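PDB 1BF6: phosphotriesterase homology protein, which hydrolyses phosphorylated glyceryl acetates and also acts on aromatic acetates and propionates, using two zinc ions per subunit. Local coordinates for residues Y83-F88 against T133-K138; A123-S128 against R152-H157. One frame throughout, in Å; residues are numbered along the deposited sequence.

Contact 1. Residues Y83-F88 against T133-K138; sequences YQDAFF and TPLEEK
F88 lays the CE2 corner of its ring alongside L135, with CE2 3.7 Å from L135 CB, and the two side chains run past each other in opposite directions. L135 belongs to the first turn of helix 134-150, which opens with a capping box between T133 and E136. In the box E136 N donates to T133 OG1 (3.2 Å), and T133 N donates to E136 OE1 (3.1 Å). The loop 83-88 docks on this helix end. D85 has CG anti to its backbone N (chi1 -156°), and its OD1 accepts from T133 OG1 at 2.8 Å. The hydroxyl comes from above the carboxylate plane. T133 OG1 thus caps the helix and also holds the loop. A water donates to D85 OD1 and accepts from L135 N, bridging the loop to the helix start. E136 extends beyond CG and crosses F88 at about a right angle, its carboxylate plane 79° from the ring. Two donors grip E136 OE2. One is S128 OG. The other is D85 N, which meets the anti lone pair of E136 OE2 at 2.8 Å with a nearly straight N-H...O angle of 168°.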
ATOM      1  N   TYR A  83       5.495  11.024  -1.051  1.00  8.25           N
ATOM      2  CA  TYR A  83       4.034  10.951  -0.997  1.00  8.01           C
ATOM      3  C   TYR A  83       3.193  11.626  -2.084  1.00  8.14           C
ATOM      4  O   TYR A  83       2.813  10.985  -3.056  1.00  8.18           O
ATOM      5  CB  TYR A  83       3.602  11.373   0.407  1.00  9.79           C
ATOM      6  CG  TYR A  83       2.177  11.034   0.787  1.00 11.04           C
ATOM      7  CD1 TYR A  83       1.496   9.979   0.188  1.00 11.05           C
ATOM      8  CD2 TYR A  83       1.513  11.788   1.755  1.00 12.49           C
ATOM      9  CE1 TYR A  83       0.184   9.688   0.540  1.00 14.23           C
ATOM     10  CE2 TYR A  83       0.214  11.507   2.118  1.00 14.76           C
ATOM     11  CZ  TYR A  83      -0.451  10.461   1.507  1.00 14.24           C
ATOM     12  OH  TYR A  83      -1.761  10.230   1.851  1.00 17.72           O
ATOM     13  N   GLN A  84       2.778  12.869  -1.862  1.00  7.32           N
ATOM     14  CA  GLN A  84       1.997  13.614  -2.844  1.00  6.97           C
ATOM     15  C   GLN A  84       2.319  15.097  -2.687  1.00  6.52           C
ATOM     16  O   GLN A  84       2.943  15.504  -1.699  1.00  7.24           O
ATOM     17  CB  GLN A  84       0.492  13.357  -2.725  1.00  6.82           C
ATOM     18  CG  GLN A  84      -0.074  13.564  -1.351  1.00 11.83           C
ATOM     19  CD  GLN A  84      -1.575  13.447  -1.343  1.00 13.70           C
ATOM     20  OE1 GLN A  84      -2.266  14.157  -2.070  1.00 18.11           O
ATOM     21  NE2 GLN A  84      -2.093  12.546  -0.518  1.00 15.86           N
ATOM     22  N   ASP A  85       1.895  15.878  -3.669  1.00  8.43           N
ATOM     23  CA  ASP A  85       2.184  17.308  -3.723  1.00  9.27           C
ATOM     24  C   ASP A  85       2.083  18.103  -2.428  1.00  9.53           C
ATOM     25  O   ASP A  85       3.070  18.707  -1.987  1.00  8.10           O
ATOM     26  CB  ASP A  85       1.373  17.981  -4.818  1.00  8.78           C
ATOM     27  CG  ASP A  85       2.022  19.256  -5.288  1.00 12.99           C
ATOM     28  OD1 ASP A  85       2.943  19.178  -6.134  1.00 14.07           O
ATOM     29  OD2 ASP A  85       1.661  20.330  -4.766  1.00 15.07           O
ATOM     30  N   ALA A  86       0.923  18.037  -1.783  1.00  9.50           N
ATOM     31  CA  ALA A  86       0.693  18.774  -0.545  1.00 11.52           C
ATOM     32  C   ALA A  86       1.600  18.397   0.625  1.00 12.09           C
ATOM     33  O   ALA A  86       1.820  19.213   1.519  1.00 12.97           O
ATOM     34  CB  ALA A  86      -0.772  18.664  -0.145  1.00 11.93           C
ATOM     35  N   PHE A  87       2.160  17.185   0.601  1.00 11.70           N
ATOM     36  CA  PHE A  87       3.026  16.711   1.679  1.00 11.31           C
ATOM     37  C   PHE A  87       4.529  16.683   1.371  1.00 10.69           C
ATOM     38  O   PHE A  87       5.329  16.328   2.241  1.00 11.80           O
ATOM     39  CB  PHE A  87       2.586  15.311   2.137  1.00 12.77           C
ATOM     40  CG  PHE A  87       1.184  15.252   2.688  1.00 12.49           C
ATOM     41  CD1 PHE A  87       0.080  15.380   1.850  1.00 13.66           C
ATOM     42  CD2 PHE A  87       0.970  15.059   4.047  1.00 16.08           C
ATOM     43  CE1 PHE A  87      -1.220  15.319   2.357  1.00 13.95           C
ATOM     44  CE2 PHE A  87      -0.330  14.997   4.569  1.00 14.93           C
ATOM     45  CZ  PHE A  87      -1.420  15.127   3.721  1.00 14.40           C
ATOM     46  N   PHE A  88       4.921  17.062   0.156  1.00 10.69           N
ATOM     47  CA  PHE A  88       6.345  17.034  -0.218  1.00 12.63           C
ATOM     48  C   PHE A  88       7.242  18.018   0.541  1.00 12.77           C
ATOM     49  O   PHE A  88       6.839  19.156   0.803  1.00 13.01           O
ATOM     50  CB  PHE A  88       6.544  17.379  -1.703  1.00 10.19           C
ATOM     51  CG  PHE A  88       6.074  16.332  -2.679  1.00  8.89           C
ATOM     52  CD1 PHE A  88       6.133  14.965  -2.375  1.00 10.26           C
ATOM     53  CD2 PHE A  88       5.610  16.723  -3.939  1.00  9.16           C
ATOM     54  CE1 PHE A  88       5.738  14.008  -3.323  1.00  6.88           C
ATOM     55  CE2 PHE A  88       5.213  15.782  -4.889  1.00  7.51           C
ATOM     56  CZ  PHE A  88       5.277  14.417  -4.582  1.00  7.79           C
ATOM     57  N   THR A 133       0.483  16.625 -10.519  1.00  9.17           N
ATOM     58  CA  THR A 133       1.196  17.904 -10.507  1.00 10.68           C
ATOM     59  C   THR A 133       2.625  17.711 -11.042  1.00 11.89           C
ATOM     60  O   THR A 133       3.120  16.583 -11.122  1.00  9.12           O
ATOM     61  CB  THR A 133       1.309  18.458  -9.067  1.00  7.56           C
ATOM     62  OG1 THR A 133       2.249  17.666  -8.328  1.00  8.28           O
ATOM     63  CG2 THR A 133      -0.054  18.431  -8.358  1.00  7.38           C
ATOM     64  N   PRO A 134       3.294  18.810 -11.440  1.00 12.12           N
ATOM     65  CA  PRO A 134       4.666  18.707 -11.950  1.00 10.64           C
ATOM     66  C   PRO A 134       5.611  17.995 -10.966  1.00  9.54           C
ATOM     67  O   PRO A 134       6.453  17.191 -11.381  1.00  9.41           O
ATOM     68  CB  PRO A 134       5.057  20.173 -12.142  1.00 11.95           C
ATOM     69  CG  PRO A 134       3.789  20.782 -12.610  1.00  9.86           C
ATOM     70  CD  PRO A 134       2.753  20.164 -11.665  1.00 10.88           C
ATOM     71  N   LEU A 135       5.474  18.264  -9.667  1.00  6.96           N
ATOM     72  CA  LEU A 135       6.336  17.614  -8.681  1.00  7.03           C
ATOM     73  C   LEU A 135       6.030  16.124  -8.539  1.00  7.62           C
ATOM     74  O   LEU A 135       6.925  15.319  -8.291  1.00  7.38           O
ATOM     75  CB  LEU A 135       6.245  18.304  -7.320  1.00  8.13           C
ATOM     76  CG  LEU A 135       6.829  19.721  -7.255  1.00  7.90           C
ATOM     77  CD1 LEU A 135       6.679  20.257  -5.834  1.00  8.80           C
ATOM     78  CD2 LEU A 135       8.303  19.692  -7.644  1.00  7.02           C
ATOM     79  N   GLU A 136       4.754  15.768  -8.641  1.00  8.90           N
ATOM     80  CA  GLU A 136       4.362  14.360  -8.569  1.00  7.52           C
ATOM     81  C   GLU A 136       4.902  13.624  -9.805  1.00  7.07           C
ATOM     82  O   GLU A 136       5.407  12.506  -9.693  1.00  7.23           O
ATOM     83  CB  GLU A 136       2.843  14.245  -8.478  1.00  8.04           C
ATOM     84  CG  GLU A 136       2.332  14.537  -7.074  1.00  8.18           C
ATOM     85  CD  GLU A 136       0.851  14.841  -7.016  1.00  6.65           C
ATOM     86  OE1 GLU A 136       0.169  14.839  -8.060  1.00  7.04           O
ATOM     87  OE2 GLU A 136       0.364  15.091  -5.898  1.00 10.91           O
ATOM     88  N   GLU A 137       4.816  14.260 -10.973  1.00  7.70           N
ATOM     89  CA  GLU A 137       5.336  13.668 -12.201  1.00  9.89           C
ATOM     90  C   GLU A 137       6.821  13.351 -12.027  1.00  9.86           C
ATOM     91  O   GLU A 137       7.276  12.254 -12.360  1.00 10.53           O
ATOM     92  CB  GLU A 137       5.153  14.607 -13.390  1.00 11.15           C
ATOM     93  CG  GLU A 137       5.795  14.059 -14.670  1.00 16.03           C
ATOM     94  CD  GLU A 137       5.646  14.980 -15.860  1.00 20.57           C
ATOM     95  OE1 GLU A 137       5.696  16.218 -15.680  1.00 25.73           O
ATOM     96  OE2 GLU A 137       5.501  14.465 -16.981  1.00 19.88           O
ATOM     97  N   LYS A 138       7.560  14.310 -11.472  1.00  9.28           N
ATOM     98  CA  LYS A 138       8.996  14.172 -11.226  1.00  8.31           C
ATOM     99  C   LYS A 138       9.265  13.002 -10.278  1.00  9.10           C
ATOM    100  O   LYS A 138      10.199  12.220 -10.484  1.00  6.57           O
ATOM    101  CB  LYS A 138       9.531  15.466 -10.617  1.00  9.06           C
ATOM    102  CG  LYS A 138      11.023  15.534 -10.390  1.00  9.74           C
ATOM    103  CD  LYS A 138      11.326  16.821  -9.621  1.00 11.07           C
ATOM    104  CE  LYS A 138      12.787  17.176  -9.611  1.00 12.21           C
ATOM    105  NZ  LYS A 138      12.954  18.498  -8.923  1.00 12.43           N
TER
HETATM  106  O   HOH W   1       3.775  20.563  -8.506  1.00 12.69           O

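Contact 2. Residues A123-S128 against R152-H157. With ZN (zinc ion), chain D; ZN (zinc ion), chain C.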
ATOM      1  N   ALA A 123       7.361   3.049  -2.652  1.00  6.94           N
ATOM      2  CA  ALA A 123       5.938   3.256  -2.348  1.00  8.40           C
ATOM      3  C   ALA A 123       5.739   4.308  -1.251  1.00  9.27           C
ATOM      4  O   ALA A 123       6.729   4.601  -0.619  1.00  7.72           O
ATOM      5  CB  ALA A 123       5.436   1.937  -1.719  1.00  8.19           C
ATOM      6  N   GLU A 124       4.582   4.705  -0.719  1.00  7.72           N
ATOM      7  CA  GLU A 124       3.444   4.917  -1.499  1.00  7.79           C
ATOM      8  C   GLU A 124       3.600   6.175  -2.361  1.00 10.45           C
ATOM      9  O   GLU A 124       3.791   7.220  -1.726  1.00 10.06           O
ATOM     10  CB  GLU A 124       1.998   4.851  -0.940  1.00  7.73           C
ATOM     11  CG  GLU A 124       1.745   5.876   0.186  1.00  7.70           C
ATOM     12  CD  GLU A 124       0.244   5.665   0.623  1.00  6.55           C
ATOM     13  OE1 GLU A 124      -0.349   5.900  -0.389  1.00  9.06           O
ATOM     14  OE2 GLU A 124       0.380   5.427   1.803  1.00  4.46           O
ATOM     15  N   ILE A 125       3.776   6.040  -3.670  1.00 10.62           N
ATOM     16  CA  ILE A 125       3.967   7.225  -4.483  1.00 10.69           C
ATOM     17  C   ILE A 125       2.633   7.672  -5.030  1.00 10.56           C
ATOM     18  O   ILE A 125       1.956   6.942  -5.757  1.00 10.44           O
ATOM     19  CB  ILE A 125       5.092   7.027  -5.543  1.00 11.31           C
ATOM     20  CG1 ILE A 125       4.731   5.952  -6.552  1.00 13.44           C
ATOM     21  CG2 ILE A 125       6.401   6.598  -4.833  1.00 12.67           C
ATOM     22  CD1 ILE A 125       5.738   5.860  -7.706  1.00 15.11           C
ATOM     23  N   GLY A 126       2.218   8.862  -4.608  1.00  9.34           N
ATOM     24  CA  GLY A 126       0.922   9.345  -5.026  1.00  8.85           C
ATOM     25  C   GLY A 126       0.779  10.555  -5.914  1.00 10.39           C
ATOM     26  O   GLY A 126       1.734  11.279  -6.225  1.00  8.45           O
ATOM     27  N   THR A 127      -0.450  10.718  -6.378  1.00  8.90           N
ATOM     28  CA  THR A 127      -0.831  11.841  -7.203  1.00 11.15           C
ATOM     29  C   THR A 127      -2.017  12.511  -6.506  1.00 11.85           C
ATOM     30  O   THR A 127      -2.663  11.911  -5.629  1.00  9.47           O
ATOM     31  CB  THR A 127      -1.197  11.411  -8.639  1.00 11.84           C
ATOM     32  OG1 THR A 127      -2.130  10.324  -8.596  1.00 12.79           O
ATOM     33  CG2 THR A 127       0.062  10.986  -9.416  1.00  8.12           C
ATOM     34  N   SER A 128      -2.277  13.763  -6.865  1.00 11.77           N
ATOM     35  CA  SER A 128      -3.362  14.527  -6.259  1.00 12.35           C
ATOM     36  C   SER A 128      -4.722  14.156  -6.844  1.00 12.61           C
ATOM     37  O   SER A 128      -4.807  13.402  -7.816  1.00 13.29           O
ATOM     38  CB  SER A 128      -3.092  16.033  -6.423  1.00  9.02           C
ATOM     39  OG  SER A 128      -1.973  16.422  -5.648  1.00  9.16           O
ATOM     40  N   ARG A 152      12.881  -3.457  -7.896  1.00  8.33           N
ATOM     41  CA  ARG A 152      11.857  -3.479  -6.839  1.00  8.82           C
ATOM     42  C   ARG A 152      10.562  -2.875  -7.381  1.00  8.24           C
ATOM     43  O   ARG A 152      10.580  -1.880  -8.123  1.00  9.67           O
ATOM     44  CB  ARG A 152      12.324  -2.764  -5.567  1.00  8.31           C
ATOM     45  CG  ARG A 152      13.578  -3.350  -4.919  1.00 12.22           C
ATOM     46  CD  ARG A 152      13.547  -4.872  -4.814  1.00 17.00           C
ATOM     47  NE  ARG A 152      12.430  -5.362  -4.010  1.00 21.52           N
ATOM     48  CZ  ARG A 152      11.761  -6.491  -4.250  1.00 24.59           C
ATOM     49  NH1 ARG A 152      12.090  -7.266  -5.276  1.00 24.38           N
ATOM     50  NH2 ARG A 152      10.730  -6.829  -3.481  1.00 22.43           N
ATOM     51  N   PRO A 153       9.410  -3.469  -7.029  1.00  6.27           N
ATOM     52  CA  PRO A 153       8.129  -2.963  -7.523  1.00  6.17           C
ATOM     53  C   PRO A 153       7.710  -1.581  -7.010  1.00  3.96           C
ATOM     54  O   PRO A 153       8.284  -1.043  -6.058  1.00  6.80           O
ATOM     55  CB  PRO A 153       7.148  -4.075  -7.113  1.00  8.12           C
ATOM     56  CG  PRO A 153       7.699  -4.556  -5.860  1.00  6.17           C
ATOM     57  CD  PRO A 153       9.204  -4.615  -6.124  1.00  9.43           C
ATOM     58  N   ILE A 154       6.766  -0.988  -7.718  1.00  5.25           N
ATOM     59  CA  ILE A 154       6.224   0.330  -7.392  1.00  5.67           C
ATOM     60  C   ILE A 154       4.773   0.170  -6.919  1.00  6.71           C
ATOM     61  O   ILE A 154       3.974  -0.509  -7.562  1.00  7.72           O
ATOM     62  CB  ILE A 154       6.278   1.245  -8.643  1.00  7.92           C
ATOM     63  CG1 ILE A 154       7.744   1.525  -9.003  1.00  5.90           C
ATOM     64  CG2 ILE A 154       5.457   2.524  -8.443  1.00  4.27           C
ATOM     65  CD1 ILE A 154       7.928   2.159 -10.362  1.00  8.45           C
ATOM     66  N   SER A 155       4.447   0.810  -5.801  1.00  7.31           N
ATOM     67  CA  SER A 155       3.104   0.767  -5.221  1.00  7.60           C
ATOM     68  C   SER A 155       2.624   2.212  -5.082  1.00  6.40           C
ATOM     69  O   SER A 155       3.258   3.015  -4.402  1.00  7.92           O
ATOM     70  CB  SER A 155       3.152   0.070  -3.862  1.00  8.27           C
ATOM     71  OG  SER A 155       1.859   0.001  -3.289  1.00  7.94           O
ATOM     72  N   THR A 156       1.493   2.528  -5.702  1.00  6.40           N
ATOM     73  CA  THR A 156       0.995   3.902  -5.709  1.00  8.34           C
ATOM     74  C   THR A 156      -0.180   4.285  -4.797  1.00  9.51           C
ATOM     75  O   THR A 156      -0.814   3.430  -4.181  1.00  8.72           O
ATOM     76  CB  THR A 156       0.607   4.315  -7.148  1.00  6.88           C
ATOM     77  OG1 THR A 156      -0.708   3.835  -7.445  1.00  6.05           O
ATOM     78  CG2 THR A 156       1.606   3.741  -8.188  1.00  8.22           C
ATOM     79  N   HIS A 157      -0.454   5.592  -4.755  1.00  9.55           N
ATOM     80  CA  HIS A 157      -1.575   6.188  -4.015  1.00 10.70           C
ATOM     81  C   HIS A 157      -2.394   6.973  -5.031  1.00 10.89           C
ATOM     82  O   HIS A 157      -1.857   7.871  -5.692  1.00 11.93           O
ATOM     83  CB  HIS A 157      -1.090   7.183  -2.929  1.00 10.86           C
ATOM     84  CG  HIS A 157      -2.143   8.161  -2.453  1.00 10.65           C
ATOM     85  ND1 HIS A 157      -2.669   8.097  -1.182  1.00 12.80           N
ATOM     86  CD2 HIS A 157      -2.649   9.253  -3.080  1.00 12.31           C
ATOM     87  CE1 HIS A 157      -3.472   9.137  -1.063  1.00  8.60           C
ATOM     88  NE2 HIS A 157      -3.496   9.868  -2.182  1.00 13.40           N
TER
HETATM   89 ZN    ZN D 293      -2.429   6.307   0.200  1.00 15.00          ZN
HETATM   90 ZN    ZN C   1      -1.538   4.598   2.939  1.00 12.00          ZN
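Strands 123-126 and 154-157 run parallel in sense, with an angle of 47° between their axes. I125 pairs with T156 and G126 with H157. I125 N donates to S155 O at 3.2 Å, in the carbonyl plane. H157 N donates to I125 O at 2.9 Å from well above the plane of the I125 carbonyl. T127 N then bonds H157 O. E124, after a cis peptide bond, has CG in the crowded position between N and the carbonyl carbon, and an extended chain carries its carboxylate to both zinc ions. E124 OE1 binds the zinc of chain D at 2.2 Å, and E124 OE2 binds the zinc of chain C at 2.4 Å. H157 ND1 takes the first of these zincs at 2.3 Å, its ring turned 55° from the carboxylate. H185 adds a further ligand there, while H11, H13 and D242 complete the other site. S159 is another polar partner of H157. E124 is thus the bridging carboxylate of a two-zinc centre characteristic of the phosphotriesterase family. I125 and T156 point to the face opposite H157. I125 CD1 presses tightly on I154 CG2 at 3.4 Å. The two strands and helix 134-150 form a beta-alpha-beta unit of the TIM barrel. F140 and A143 of that helix pack on I125, and strand 181-183 flanks 154-157 on its other side.

In the fold
The centres of contacts 1 and 2 lie about 11 Å apart, and helix 134-150 connects them: it starts in contact 1 and links the two strands of contact 2. Y83 O is 2.7 Å from G126 N, a probable hydrogen bond that ties loop 83-88 to strand 122-126. At the helix start, E136 CG packs on G126 O at 3.4 Å, and E136 OE1 lies 3.3 Å from T127 CA. Contact 2 supplies zinc ligands directly, whereas contact 1 flanks the metal site. The Y83 ring meets that of H157 edge-to-face. The nearest side-chain atoms of Q84 and H157 are about 3 Å apart, and the Q84 side chain is about 6 Å from a zinc ion.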